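PDB 1VZ0: chromosome-partitioning protein Spo0J from Thermus thermophilus HB27, which binds the centromere-like site parS, stimulates the ATPase activity of Soj and probably takes part in chromosome partitioning. Local coordinates for residues Arg156-Ala167 against Leu182-Leu193. Residues are numbered along the deposited sequence; the frame is centred on the assembly and turned at random.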
loop_
_atom_site.group_PDB
_atom_site.type_symbol
_atom_site.label_atom_id
_atom_site.label_comp_id
_atom_site.label_asym_id
_atom_site.label_seq_id
_atom_site.Cartn_x
_atom_site.Cartn_y
_atom_site.Cartn_z
ATOM N N ARG C 156 17.915 -5.599 -5.971
ATOM C CA ARG C 156 18.013 -6.495 -7.120
ATOM C C ARG C 156 16.691 -6.608 -7.879
ATOM O O ARG C 156 16.684 -6.804 -9.092
ATOM C CB ARG C 156 18.470 -7.892 -6.678
ATOM C CG ARG C 156 19.962 -7.998 -6.422
ATOM C CD ARG C 156 20.331 -9.319 -5.736
ATOM N NE ARG C 156 19.959 -10.508 -6.506
ATOM C CZ ARG C 156 20.386 -10.775 -7.739
ATOM N NH1 ARG C 156 19.997 -11.887 -8.352
ATOM N NH2 ARG C 156 21.194 -9.928 -8.370
ATOM N N LEU C 157 15.575 -6.492 -7.166
ATOM C CA LEU C 157 14.269 -6.595 -7.813
ATOM C C LEU C 157 14.104 -5.566 -8.923
ATOM O O LEU C 157 13.423 -5.819 -9.909
ATOM C CB LEU C 157 13.134 -6.405 -6.794
ATOM C CG LEU C 157 12.982 -7.467 -5.710
ATOM C CD1 LEU C 157 11.991 -6.985 -4.670
ATOM C CD2 LEU C 157 12.531 -8.779 -6.338
ATOM N N LEU C 158 14.734 -4.406 -8.760
ATOM C CA LEU C 158 14.616 -3.343 -9.747
ATOM C C LEU C 158 15.181 -3.637 -11.131
ATOM O O LEU C 158 15.020 -2.829 -12.040
ATOM C CB LEU C 158 15.219 -2.048 -9.203
ATOM C CG LEU C 158 14.501 -1.539 -7.948
ATOM C CD1 LEU C 158 15.115 -0.232 -7.508
ATOM C CD2 LEU C 158 13.015 -1.361 -8.230
ATOM N N GLN C 159 15.843 -4.771 -11.316
ATOM C CA GLN C 159 16.332 -5.062 -12.647
ATOM C C GLN C 159 15.368 -5.976 -13.379
ATOM O O GLN C 159 15.634 -6.416 -14.496
ATOM C CB GLN C 159 17.740 -5.654 -12.602
ATOM C CG GLN C 159 17.962 -6.758 -11.620
ATOM C CD GLN C 159 19.441 -6.995 -11.362
ATOM O OE1 GLN C 159 20.145 -6.104 -10.883
ATOM N NE2 GLN C 159 19.920 -8.196 -11.682
ATOM N N LEU C 160 14.226 -6.245 -12.750
ATOM C CA LEU C 160 13.212 -7.096 -13.367
ATOM C C LEU C 160 12.350 -6.250 -14.306
ATOM O O LEU C 160 12.218 -5.043 -14.129
ATOM C CB LEU C 160 12.321 -7.756 -12.295
ATOM C CG LEU C 160 12.880 -8.928 -11.465
ATOM C CD1 LEU C 160 11.861 -9.349 -10.404
ATOM C CD2 LEU C 160 13.181 -10.117 -12.375
ATOM N N PRO C 161 11.780 -6.866 -15.338
ATOM C CA PRO C 161 10.942 -6.075 -16.245
ATOM C C PRO C 161 9.689 -5.577 -15.511
ATOM O O PRO C 161 9.201 -6.227 -14.584
ATOM C CB PRO C 161 10.621 -7.059 -17.367
ATOM C CG PRO C 161 10.739 -8.410 -16.698
ATOM C CD PRO C 161 11.931 -8.252 -15.806
ATOM N N PRO C 162 9.170 -4.401 -15.898
ATOM C CA PRO C 162 7.975 -3.810 -15.280
ATOM C C PRO C 162 6.818 -4.795 -15.030
ATOM O O PRO C 162 6.260 -4.826 -13.935
ATOM C CB PRO C 162 7.595 -2.695 -16.256
ATOM C CG PRO C 162 8.941 -2.243 -16.773
ATOM C CD PRO C 162 9.670 -3.558 -17.002
ATOM N N GLU C 163 6.460 -5.599 -16.025
ATOM C CA GLU C 163 5.368 -6.558 -15.831
ATOM C C GLU C 163 5.653 -7.590 -14.727
ATOM O O GLU C 163 4.732 -8.059 -14.055
ATOM C CB GLU C 163 5.001 -7.265 -17.150
ATOM C CG GLU C 163 6.155 -7.590 -18.049
ATOM C CD GLU C 163 6.566 -6.419 -18.919
ATOM O OE1 GLU C 163 5.826 -6.103 -19.870
ATOM O OE2 GLU C 163 7.622 -5.812 -18.651
ATOM N N ALA C 164 6.916 -7.940 -14.516
ATOM C CA ALA C 164 7.231 -8.886 -13.451
ATOM C C ALA C 164 7.034 -8.175 -12.108
ATOM O O ALA C 164 6.528 -8.763 -11.157
ATOM C CB ALA C 164 8.645 -9.376 -13.575
ATOM N N LEU C 165 7.424 -6.906 -12.030
ATOM C CA LEU C 165 7.247 -6.160 -10.788
ATOM C C LEU C 165 5.756 -5.933 -10.488
ATOM O O LEU C 165 5.352 -5.927 -9.326
ATOM C CB LEU C 165 7.989 -4.817 -10.843
ATOM C CG LEU C 165 9.524 -4.847 -10.910
ATOM C CD1 LEU C 165 10.057 -3.424 -10.991
ATOM C CD2 LEU C 165 10.105 -5.543 -9.691
ATOM N N GLU C 166 4.946 -5.756 -11.532
ATOM C CA GLU C 166 3.504 -5.560 -11.366
ATOM C C GLU C 166 2.848 -6.828 -10.831
ATOM O O GLU C 166 1.966 -6.770 -9.965
ATOM C CB GLU C 166 2.841 -5.189 -12.700
ATOM C CG GLU C 166 2.912 -3.724 -13.016
ATOM C CD GLU C 166 2.151 -2.889 -12.003
ATOM O OE1 GLU C 166 2.678 -1.843 -11.580
ATOM O OE2 GLU C 166 1.025 -3.273 -11.639
ATOM N N ALA C 167 3.280 -7.966 -11.358
ATOM C CA ALA C 167 2.736 -9.250 -10.948
ATOM C C ALA C 167 3.058 -9.488 -9.474
ATOM O O ALA C 167 2.291 -10.127 -8.743
ATOM C CB ALA C 167 3.320 -10.350 -11.804
ATOM N N LEU C 182 15.243 -13.564 -11.729
ATOM C CA LEU C 182 16.500 -12.821 -11.799
ATOM C C LEU C 182 17.647 -13.731 -12.185
ATOM O O LEU C 182 18.686 -13.242 -12.608
ATOM C CB LEU C 182 16.843 -12.152 -10.455
ATOM C CG LEU C 182 16.065 -10.869 -10.120
ATOM C CD1 LEU C 182 16.432 -10.383 -8.727
ATOM C CD2 LEU C 182 16.375 -9.789 -11.169
ATOM N N MET C 183 17.467 -15.042 -12.030
ATOM C CA MET C 183 18.511 -15.999 -12.384
ATOM C C MET C 183 18.441 -16.322 -13.870
ATOM O O MET C 183 19.376 -16.876 -14.441
ATOM C CB MET C 183 18.396 -17.287 -11.535
ATOM C CG MET C 183 18.587 -17.040 -10.022
ATOM S SD MET C 183 18.948 -18.480 -8.969
ATOM C CE MET C 183 17.675 -19.612 -9.598
ATOM N N LEU C 184 17.335 -15.971 -14.510
ATOM C CA LEU C 184 17.204 -16.217 -15.943
ATOM C C LEU C 184 17.860 -15.058 -16.666
ATOM O O LEU C 184 17.978 -13.979 -16.102
ATOM C CB LEU C 184 15.730 -16.291 -16.355
ATOM C CG LEU C 184 14.863 -17.435 -15.828
ATOM C CD1 LEU C 184 13.440 -17.277 -16.352
ATOM C CD2 LEU C 184 15.451 -18.765 -16.261
ATOM N N GLU C 185 18.306 -15.279 -17.898
ATOM C CA GLU C 185 18.920 -14.204 -18.676
ATOM C C GLU C 185 17.817 -13.177 -18.939
ATOM O O GLU C 185 16.658 -13.537 -19.124
ATOM C CB GLU C 185 19.484 -14.729 -20.006
ATOM C CG GLU C 185 20.725 -15.596 -19.856
ATOM C CD GLU C 185 21.882 -14.843 -19.213
ATOM O OE1 GLU C 185 22.494 -15.372 -18.268
ATOM O OE2 GLU C 185 22.179 -13.716 -19.653
ATOM N N PRO C 186 18.170 -11.886 -18.958
ATOM C CA PRO C 186 17.212 -10.792 -19.192
ATOM C C PRO C 186 16.165 -11.054 -20.277
ATOM O O PRO C 186 14.971 -10.879 -20.051
ATOM C CB PRO C 186 18.113 -9.610 -19.540
ATOM C CG PRO C 186 19.364 -9.901 -18.734
ATOM C CD PRO C 186 19.559 -11.388 -18.945
ATOM N N GLU C 187 16.612 -11.494 -21.447
ATOM C CA GLU C 187 15.706 -11.738 -22.561
ATOM C C GLU C 187 14.800 -12.960 -22.433
ATOM O O GLU C 187 14.027 -13.260 -23.343
ATOM C CB GLU C 187 16.496 -11.810 -23.881
ATOM C CG GLU C 187 17.623 -12.834 -23.925
ATOM C CD GLU C 187 18.883 -12.409 -23.165
ATOM O OE1 GLU C 187 19.873 -13.173 -23.205
ATOM O OE2 GLU C 187 18.895 -11.328 -22.532
ATOM N N ASP C 188 14.878 -13.662 -21.309
ATOM C CA ASP C 188 14.039 -14.836 -21.106
ATOM C C ASP C 188 13.100 -14.635 -19.932
ATOM O O ASP C 188 12.273 -15.491 -19.636
ATOM C CB ASP C 188 14.907 -16.061 -20.825
ATOM C CG ASP C 188 15.763 -16.445 -22.003
ATOM O OD1 ASP C 188 16.808 -17.096 -21.792
ATOM O OD2 ASP C 188 15.384 -16.098 -23.141
ATOM N N ARG C 189 13.222 -13.495 -19.268
ATOM C CA ARG C 189 12.415 -13.230 -18.089
ATOM C C ARG C 189 10.918 -13.128 -18.320
ATOM O O ARG C 189 10.131 -13.627 -17.514
ATOM C CB ARG C 189 12.961 -11.993 -17.381
ATOM C CG ARG C 189 14.335 -12.267 -16.806
ATOM C CD ARG C 189 15.001 -11.053 -16.179
ATOM N NE ARG C 189 16.320 -11.446 -15.698
ATOM C CZ ARG C 189 17.271 -10.608 -15.299
ATOM N NH1 ARG C 189 18.432 -11.095 -14.881
ATOM N NH2 ARG C 189 17.066 -9.294 -15.319
ATOM N N LEU C 190 10.514 -12.486 -19.409
ATOM C CA LEU C 190 9.093 -12.383 -19.693
ATOM C C LEU C 190 8.564 -13.787 -19.935
ATOM O O LEU C 190 7.528 -14.178 -19.384
ATOM C CB LEU C 190 8.833 -11.484 -20.907
ATOM C CG LEU C 190 8.955 -9.995 -20.569
ATOM C CD1 LEU C 190 8.574 -9.134 -21.777
ATOM C CD2 LEU C 190 8.038 -9.675 -19.392
ATOM N N TRP C 191 9.282 -14.555 -20.747
ATOM C CA TRP C 191 8.864 -15.916 -21.014
ATOM C C TRP C 191 8.691 -16.659 -19.689
ATOM O O TRP C 191 7.683 -17.334 -19.462
ATOM C CB TRP C 191 9.901 -16.646 -21.854
ATOM C CG TRP C 191 9.529 -18.080 -22.045
ATOM C CD1 TRP C 191 8.537 -18.567 -22.847
ATOM C CD2 TRP C 191 10.060 -19.205 -21.339
ATOM N NE1 TRP C 191 8.413 -19.923 -22.680
ATOM C CE2 TRP C 191 9.339 -20.343 -21.761
ATOM C CE3 TRP C 191 11.076 -19.363 -20.388
ATOM C CZ2 TRP C 191 9.599 -21.625 -21.262
ATOM C CZ3 TRP C 191 11.334 -20.638 -19.891
ATOM C CH2 TRP C 191 10.598 -21.751 -20.332
ATOM N N GLY C 192 9.685 -16.532 -18.814
ATOM C CA GLY C 192 9.612 -17.204 -17.532
ATOM C C GLY C 192 8.412 -16.776 -16.708
ATOM O O GLY C 192 7.771 -17.607 -16.046
ATOM N N LEU C 193 8.109 -15.481 -16.745
ATOM C CA LEU C 193 6.987 -14.935 -15.989
ATOM C C LEU C 193 5.701 -15.596 -16.469
ATOM O O LEU C 193 4.877 -16.011 -15.666
ATOM C CB LEU C 193 6.890 -13.424 -16.200
ATOM C CG LEU C 193 6.309 -12.488 -15.130
ATOM C CD1 LEU C 193 5.668 -11.291 -15.846
ATOM C CD2 LEU C 193 5.296 -13.188 -14.242
HETATM O O HOH W 1 15.254 -7.684 -16.807
#
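In the helical DNA-binding domain of this ParB-family protein, the end of the helix-turn-helix motif, the loop after it and the start of helix 162-169 pack against the end of helix 175-183, the loop after it and the start of helix 189-199. Leu182 is wedged between Arg156, Gln159 and Leu160. Its CD2 meets CD2 of Leu160 tightly at 3.4 Å, the two side chains crossing at about a right angle, and also lies against the Gln159 side chain. The other methyl, CD1, lies over the rim of one face of the Arg156 guanidinium; the arginine chain, bent at chi3 (59°), puts NH1 3.8 Å from Leu182 CB.

Arg189 stretches its chain fully from CG to NE past Pro161, the two CD atoms 4.2 Å apart, and delivers its guanidinium to the Leu184 carbonyl. NE (3.1 Å) and NH1 (3.2 Å) both bond to Leu184 O, side-on, NH1 nearly in line with the C=O bond and NE above the carbonyl plane, while NH2 hands a hydrogen to a water that in turn donates to Gln159 O. Pro186 CA and Leu182 CD2 lie over opposite faces of this flat group. With an alanine here, Leu184 O would probably lose both donors and the water bridge its arginine end.

Farther along, segments 162-167 and 189-193 run 30° from parallel, with Leu193 CD1 3.7 Å from Ala164 CA. Glu163 OE1 is hydrogen-bonded to Ser53 OG of the second subunit. Apolar packing thus joins the helices, while buried Arg189 fastens the start of its own helix to the Leu184 carbonyl and reaches the Gln159 carbonyl through water.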